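Flavodoxin (Bacteroides uniformis, PDB 4J8P) binds flavin mononucleotide and, as flavodoxins do, probably carries electrons on this cofactor. Local coordinates at residues A[100-104]-A[105-109]; A[123-126]-A[127-131]; A[132-135]-A[136-139]. All coordinates share one frame; numbering follows the deposited sequence.

All three contacts are local, and they trace one side of a parallel-sheet flavodoxin fold. Contacts 1 and 2 are partly buried, while contact 3 lies at the surface. Contact 1 leaves helix 96-102 for the loop that leads to strand 111-117, and its chemistry is mainly aromatic and apolar. Contacts 2 and 3 share helix 124-133: the former lies along the helix and is governed by regular backbone bonds, the latter follows the chain off its end into edge strand 138-144, where one carbonyl gathers two donors. Ile102 ties them together, touching Leu130 of contact 2 and both Tyr134 and Ile137 of contact 3.

Contact 1: A[100-104]-A[105-109]; sequences TFIES and GDFAG
Phe107 turns its ring edge toward the face of Phe101, six residues back, in an offset edge-to-face pair. The centroids are 5.5 Å apart and the planes meet at 71°. At the closest point Phe107 CZ comes to 3.6 Å from Phe101 CE2. Farther round the same ring, Phe107 CE1 lies 3.3 Å from the carbonyl oxygen Ile102 O, an oblique approach, while Ile102 CG2 is a looser neighbour of CD1. The ring of Phe101 reaches this meeting place because its CG stands anti to the backbone N (chi1 175°), which carries the ring toward the returning loop.

The backbone sets the stage. Helix 96-102 ends here, and a type I beta turn from Ile102 to Gly105 swings the chain away from it. Ser104 N bonds to Phe101 O at 3.0 Å, and the small hydroxyl of Ser104 folds back so that its OG donates to Thr100 O at 2.7 Å, from above the carbonyl plane; serine thus occupies a carbonyl that the helix leaves behind. Gly105 then runs extended, its N buried without a partner in the model. Beyond it, Asp106 OD1 accepts from Ala108 N at 3.1 Å, an Asx turn that bends the chain beside Phe107. Leu77 and Ile83 touch Phe107, and Ile85 touches both Phe101 and Ile102, placing the pair against strand 80-88. An alanine in place of Phe107 is likely to open a gap beside Phe101 and leave the loop without its main apolar hold on the helix end. Two large flat residues suit this corner: side chain to side chain, loop and helix meet through apolar and aromatic packing, while polar bonds serve chiefly to shape the two turns of the backbone.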
loop_
_atom_site.group_PDB
_atom_site.type_symbol
_atom_site.label_atom_id
_atom_site.label_comp_id
_atom_site.label_asym_id
_atom_site.label_seq_id
_atom_site.Cartn_x
_atom_site.Cartn_y
_atom_site.Cartn_z
ATOM N N THR A 100 -5.979 -7.048 -3.635
ATOM C CA THR A 100 -5.622 -8.472 -3.623
ATOM C C THR A 100 -4.897 -8.827 -2.328
ATOM O O THR A 100 -5.210 -9.848 -1.711
ATOM C CB THR A 100 -4.720 -8.801 -4.819
ATOM O OG1 THR A 100 -5.340 -8.316 -6.002
ATOM C CG2 THR A 100 -4.492 -10.335 -4.956
ATOM N N PHE A 101 -3.938 -7.976 -1.922
ATOM C CA PHE A 101 -3.158 -8.204 -0.718
ATOM C C PHE A 101 -4.073 -8.297 0.522
ATOM O O PHE A 101 -3.976 -9.264 1.280
ATOM C CB PHE A 101 -2.121 -7.080 -0.580
ATOM C CG PHE A 101 -1.325 -7.119 0.685
ATOM C CD1 PHE A 101 -0.362 -8.111 0.896
ATOM C CD2 PHE A 101 -1.564 -6.204 1.701
ATOM C CE1 PHE A 101 0.370 -8.158 2.095
ATOM C CE2 PHE A 101 -0.811 -6.238 2.888
ATOM C CZ PHE A 101 0.148 -7.204 3.072
ATOM N N ILE A 102 -4.939 -7.302 0.732
ATOM C CA ILE A 102 -5.824 -7.287 1.917
ATOM C C ILE A 102 -6.742 -8.523 1.910
ATOM O O ILE A 102 -7.038 -9.090 2.956
ATOM C CB ILE A 102 -6.623 -5.959 1.960
ATOM C CG1 ILE A 102 -5.645 -4.800 2.208
ATOM C CG2 ILE A 102 -7.773 -5.990 2.997
ATOM C CD1 ILE A 102 -6.287 -3.374 1.967
ATOM N N GLU A 103 -7.181 -8.922 0.715
ATOM C CA GLU A 103 -8.090 -10.064 0.576
ATOM C C GLU A 103 -7.345 -11.397 0.614
ATOM O O GLU A 103 -7.992 -12.438 0.480
ATOM C CB GLU A 103 -8.905 -9.926 -0.707
ATOM C CG GLU A 103 -9.880 -8.761 -0.580
ATOM C CD GLU A 103 -10.604 -8.374 -1.853
ATOM O OE1 GLU A 103 -10.576 -9.168 -2.822
ATOM O OE2 GLU A 103 -11.215 -7.278 -1.873
ATOM N N SER A 104 -6.014 -11.386 0.806
ATOM C CA SER A 104 -5.241 -12.644 0.818
ATOM C C SER A 104 -4.677 -13.015 2.202
ATOM O O SER A 104 -3.940 -14.004 2.324
ATOM C CB SER A 104 -4.114 -12.562 -0.201
ATOM O OG SER A 104 -4.682 -12.437 -1.507
ATOM N N GLY A 105 -5.040 -12.246 3.224
ATOM C CA GLY A 105 -4.594 -12.503 4.589
ATOM C C GLY A 105 -5.661 -12.138 5.601
ATOM O O GLY A 105 -6.687 -11.544 5.238
ATOM N N ASP A 106 -5.413 -12.505 6.871
ATOM C CA ASP A 106 -6.327 -12.236 7.981
ATOM C C ASP A 106 -5.825 -11.009 8.727
ATOM O O ASP A 106 -4.817 -11.086 9.430
ATOM C CB ASP A 106 -6.427 -13.470 8.918
ATOM C CG ASP A 106 -7.393 -13.320 10.093
ATOM O OD1 ASP A 106 -8.055 -12.253 10.196
ATOM O OD2 ASP A 106 -7.540 -14.288 10.864
ATOM N N PHE A 107 -6.495 -9.865 8.520
ATOM C CA PHE A 107 -6.118 -8.582 9.127
ATOM C C PHE A 107 -6.910 -8.287 10.439
ATOM O O PHE A 107 -6.770 -7.191 10.996
ATOM C CB PHE A 107 -6.269 -7.450 8.088
ATOM C CG PHE A 107 -5.250 -7.558 6.976
ATOM C CD1 PHE A 107 -5.429 -8.449 5.924
ATOM C CD2 PHE A 107 -4.068 -6.817 7.014
ATOM C CE1 PHE A 107 -4.443 -8.607 4.938
ATOM C CE2 PHE A 107 -3.121 -6.927 5.998
ATOM C CZ PHE A 107 -3.301 -7.832 4.976
ATOM N N ALA A 108 -7.641 -9.280 10.988
ATOM C CA ALA A 108 -8.402 -9.106 12.240
ATOM C C ALA A 108 -7.490 -8.907 13.434
ATOM O O ALA A 108 -6.436 -9.540 13.533
ATOM C CB ALA A 108 -9.309 -10.313 12.487
ATOM N N GLY A 109 -7.900 -8.016 14.336
ATOM C CA GLY A 109 -7.150 -7.705 15.547
ATOM C C GLY A 109 -5.877 -6.919 15.301
ATOM O O GLY A 109 -4.941 -6.979 16.113
HETATM O O HOH W 1 -9.069 -12.517 3.713
#

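Contact 2: A[123-126]-A[127-131]; sequences ISNA and EKELQ
Asn125 and Glu129 run alongside each other one helical turn apart, with their ends in the same direction and amide and carboxylate planes 69° apart. Their meeting is loose: Asn125 ND2 is 4.1 Å from Glu129 CG, and the amide uses its N-H on Asn92 O in a neighbouring loop. Glu127 and Ile123 instead converge at a slant. With CG anti to the backbone N (chi1 168°) and the chain extended beyond it, Glu127 brings OE1 to 4.2 Å from Ile123 CG2. A water donates to this OE1 at 2.8 Å and also to Ser124 O, while OE2 accepts from Gly142 N, so this long acidic side chain reaches strand 138-144 directly and its own helix through water.

Most of this stretch belongs to helix 124-133, the crossover helix of the beta-alpha-beta unit formed with strands 111-117 and 138-144, a repeating element of the flavodoxin fold. Regular backbone bonds run through it: Glu127 N meets Ile123 O at 2.9 Å, and Leu130 N reaches Ala126 O at 3.1 Å.

Ala126 is small enough to sit buried against Ile89. Leu130, whose CG passes 3.5 Å from Ala126 O, sends its branches inward to Ile98 of helix 96-102 and to Trp139. On the exposed flank Lys128 bends at chi2 and chi3, and its NZ donates at 2.8 Å to a lone pair of Gln131 OE1, in the carbonyl plane.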
loop_
_atom_site.group_PDB
_atom_site.type_symbol
_atom_site.label_atom_id
_atom_site.label_comp_id
_atom_site.label_asym_id
_atom_site.label_seq_id
_atom_site.Cartn_x
_atom_site.Cartn_y
_atom_site.Cartn_z
ATOM N N ILE A 123 -4.152 11.556 -0.214
ATOM C CA ILE A 123 -4.481 10.156 0.033
ATOM C C ILE A 123 -5.960 9.987 0.427
ATOM O O ILE A 123 -6.414 8.850 0.581
ATOM C CB ILE A 123 -3.551 9.609 1.166
ATOM C CG1 ILE A 123 -3.500 8.072 1.145
ATOM C CG2 ILE A 123 -3.990 10.103 2.589
ATOM C CD1 ILE A 123 -2.552 7.492 2.238
ATOM N N SER A 124 -6.703 11.097 0.639
ATOM C CA SER A 124 -8.041 11.035 1.201
ATOM C C SER A 124 -8.965 10.054 0.513
ATOM O O SER A 124 -9.552 9.213 1.199
ATOM C CB SER A 124 -8.679 12.415 1.202
ATOM O OG SER A 124 -7.833 13.240 1.978
ATOM N N ASN A 125 -9.128 10.144 -0.821
ATOM C CA ASN A 125 -10.064 9.232 -1.467
ATOM C C ASN A 125 -9.602 7.776 -1.395
ATOM O O ASN A 125 -10.418 6.865 -1.143
ATOM C CB ASN A 125 -10.289 9.649 -2.901
ATOM C CG ASN A 125 -11.395 8.879 -3.559
ATOM O OD1 ASN A 125 -12.571 9.087 -3.245
ATOM N ND2 ASN A 125 -11.022 7.964 -4.461
ATOM N N ALA A 126 -8.317 7.545 -1.657
ATOM C CA ALA A 126 -7.790 6.176 -1.648
ATOM C C ALA A 126 -8.007 5.532 -0.286
ATOM O O ALA A 126 -8.501 4.407 -0.165
ATOM C CB ALA A 126 -6.310 6.209 -1.973
ATOM N N GLU A 127 -7.678 6.297 0.760
ATOM C CA GLU A 127 -7.880 5.819 2.116
ATOM C C GLU A 127 -9.384 5.581 2.410
ATOM O O GLU A 127 -9.756 4.571 3.028
ATOM C CB GLU A 127 -7.322 6.914 3.044
ATOM C CG GLU A 127 -7.684 6.730 4.487
ATOM C CD GLU A 127 -7.008 7.761 5.368
ATOM O OE1 GLU A 127 -7.121 8.984 5.111
ATOM O OE2 GLU A 127 -6.434 7.330 6.386
ATOM N N LYS A 128 -10.256 6.545 2.048
ATOM C CA LYS A 128 -11.684 6.364 2.338
ATOM C C LYS A 128 -12.248 5.123 1.629
ATOM O O LYS A 128 -13.043 4.386 2.212
ATOM C CB LYS A 128 -12.448 7.615 1.906
ATOM C CG LYS A 128 -13.886 7.659 2.475
ATOM C CD LYS A 128 -13.964 7.642 4.045
ATOM C CE LYS A 128 -13.105 8.682 4.737
ATOM N NZ LYS A 128 -13.046 8.454 6.229
ATOM N N GLU A 129 -11.850 4.896 0.360
ATOM C CA GLU A 129 -12.347 3.711 -0.342
ATOM C C GLU A 129 -11.870 2.430 0.353
ATOM O O GLU A 129 -12.655 1.495 0.476
ATOM C CB GLU A 129 -11.912 3.727 -1.809
ATOM C CG GLU A 129 -12.700 4.740 -2.616
ATOM C CD GLU A 129 -14.016 4.230 -3.171
ATOM O OE1 GLU A 129 -14.344 3.036 -2.970
ATOM O OE2 GLU A 129 -14.695 5.019 -3.863
ATOM N N LEU A 130 -10.606 2.401 0.858
ATOM C CA LEU A 130 -10.158 1.197 1.574
ATOM C C LEU A 130 -10.966 1.000 2.854
ATOM O O LEU A 130 -11.360 -0.132 3.167
ATOM C CB LEU A 130 -8.665 1.292 1.905
ATOM C CG LEU A 130 -7.694 1.160 0.719
ATOM C CD1 LEU A 130 -6.270 1.456 1.210
ATOM C CD2 LEU A 130 -7.700 -0.275 0.136
ATOM N N GLN A 131 -11.190 2.090 3.624
ATOM C CA GLN A 131 -11.958 1.943 4.866
ATOM C C GLN A 131 -13.369 1.411 4.582
ATOM O O GLN A 131 -13.897 0.596 5.340
ATOM C CB GLN A 131 -12.088 3.305 5.558
ATOM C CG GLN A 131 -10.748 3.865 6.066
ATOM C CD GLN A 131 -10.902 5.309 6.516
ATOM O OE1 GLN A 131 -11.983 5.900 6.405
ATOM N NE2 GLN A 131 -9.852 5.893 7.079
HETATM O O HOH W 2 -9.635 9.553 3.944
#

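Contact 3: A[132-135]-A[136-139]; sequences TNYP and GINW
Tyr134 and Ile137 meet across a type I beta turn, with Pro135 and Gly136 in its central positions. Pro135 suits the first of these because its ring already holds phi at -74°. A side chain at Gly136 would find room as far as the two segments are concerned, so the glycine is not demanded by this turn.

Ile137 closes the turn. Its N donates to Tyr134 O at 3.3 Å, from above the carbonyl plane, and with CG1 beside its backbone N, CD1 touches Tyr134 CB at 3.9 Å. The branched shape serves two neighbours at once, for the other branch, CG2, lies 3.6 Å above one face of the Trp139 indole, toward its rim. Phe107, in the loop after helix 96-102, also touches Ile137.

This is the corner where helix 124-133 has ended and the chain turns into strand 138-144, completing a right-handed beta-alpha-beta crossover of the flavodoxin fold. Asn138 opens the strand as the centre of an inverse gamma turn, its backbone bonded to Val112 of the adjacent strand.

Trp139 points back at the turn, CG anti to its own carbonyl carbon (chi1 -68°). From there NE1 donates to Tyr134 O at 2.9 Å, the oxygen lying close to the indole plane. The carbonyl therefore holds two donors, which arrive from opposite faces of its plane and fix its direction. Tryptophan suits the place because it combines a ring N-H with a broad apolar edge: CZ2 sits 4.0 Å from Tyr134 CB. The tyrosine ring leads away toward helix 96-102, with Asn133 ND2 over one face, toward the rim, and its OH bonds to Glu103 OE2 and Asn99 ND2.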
loop_
_atom_site.group_PDB
_atom_site.type_symbol
_atom_site.label_atom_id
_atom_site.label_comp_id
_atom_site.label_asym_id
_atom_site.label_seq_id
_atom_site.Cartn_x
_atom_site.Cartn_y
_atom_site.Cartn_z
ATOM N N THR A 132 -14.004 1.956 3.533
ATOM C CA THR A 132 -15.401 1.617 3.199
ATOM C C THR A 132 -15.488 0.151 2.702
ATOM O O THR A 132 -16.457 -0.557 3.010
ATOM C CB THR A 132 -15.938 2.639 2.156
ATOM O OG1 THR A 132 -15.798 3.968 2.682
ATOM C CG2 THR A 132 -17.437 2.400 1.792
ATOM N N ASN A 133 -14.484 -0.304 1.954
ATOM C CA ASN A 133 -14.531 -1.667 1.424
ATOM C C ASN A 133 -14.174 -2.707 2.468
ATOM O O ASN A 133 -14.618 -3.864 2.349
ATOM C CB ASN A 133 -13.600 -1.800 0.235
ATOM C CG ASN A 133 -14.060 -2.929 -0.649
ATOM O OD1 ASN A 133 -15.208 -2.955 -1.101
ATOM N ND2 ASN A 133 -13.231 -3.942 -0.805
ATOM N N TYR A 134 -13.389 -2.300 3.511
ATOM C CA TYR A 134 -12.926 -3.240 4.554
ATOM C C TYR A 134 -13.280 -2.692 5.930
ATOM O O TYR A 134 -12.387 -2.314 6.706
ATOM C CB TYR A 134 -11.416 -3.481 4.427
ATOM C CG TYR A 134 -11.036 -3.950 3.041
ATOM C CD1 TYR A 134 -11.440 -5.197 2.574
ATOM C CD2 TYR A 134 -10.318 -3.130 2.182
ATOM C CE1 TYR A 134 -11.127 -5.618 1.287
ATOM C CE2 TYR A 134 -9.997 -3.541 0.887
ATOM C CZ TYR A 134 -10.394 -4.794 0.450
ATOM O OH TYR A 134 -10.104 -5.201 -0.831
ATOM N N PRO A 135 -14.587 -2.659 6.262
ATOM C CA PRO A 135 -15.001 -2.018 7.519
ATOM C C PRO A 135 -14.681 -2.820 8.784
ATOM O O PRO A 135 -14.880 -2.296 9.882
ATOM C CB PRO A 135 -16.521 -1.841 7.340
ATOM C CG PRO A 135 -16.921 -2.927 6.404
ATOM C CD PRO A 135 -15.758 -3.094 5.461
ATOM N N GLY A 136 -14.202 -4.050 8.621
ATOM C CA GLY A 136 -13.818 -4.916 9.727
ATOM C C GLY A 136 -12.403 -4.660 10.210
ATOM O O GLY A 136 -11.999 -5.196 11.242
ATOM N N ILE A 137 -11.625 -3.867 9.458
ATOM C CA ILE A 137 -10.236 -3.610 9.835
ATOM C C ILE A 137 -10.151 -2.360 10.719
ATOM O O ILE A 137 -10.910 -1.411 10.522
ATOM C CB ILE A 137 -9.414 -3.456 8.538
ATOM C CG1 ILE A 137 -9.206 -4.867 7.935
ATOM C CG2 ILE A 137 -8.086 -2.734 8.754
ATOM C CD1 ILE A 137 -8.502 -4.837 6.550
ATOM N N ASN A 138 -9.218 -2.374 11.684
ATOM C CA ASN A 138 -9.023 -1.221 12.582
ATOM C C ASN A 138 -8.132 -0.215 11.870
ATOM O O ASN A 138 -6.934 -0.143 12.133
ATOM C CB ASN A 138 -8.401 -1.664 13.908
ATOM C CG ASN A 138 -9.190 -2.749 14.616
ATOM O OD1 ASN A 138 -10.425 -2.812 14.521
ATOM N ND2 ASN A 138 -8.510 -3.535 15.458
ATOM N N TRP A 139 -8.725 0.577 10.973
ATOM C CA TRP A 139 -7.956 1.561 10.225
ATOM C C TRP A 139 -7.417 2.676 11.112
ATOM O O TRP A 139 -8.187 3.306 11.870
ATOM C CB TRP A 139 -8.824 2.177 9.108
ATOM C CG TRP A 139 -9.157 1.180 8.047
ATOM C CD1 TRP A 139 -10.311 0.461 7.917
ATOM C CD2 TRP A 139 -8.282 0.728 7.011
ATOM N NE1 TRP A 139 -10.217 -0.390 6.840
ATOM C CE2 TRP A 139 -8.974 -0.270 6.280
ATOM C CE3 TRP A 139 -6.968 1.055 6.631
ATOM C CZ2 TRP A 139 -8.423 -0.887 5.144
ATOM C CZ3 TRP A 139 -6.408 0.418 5.536
ATOM C CH2 TRP A 139 -7.125 -0.564 4.813
#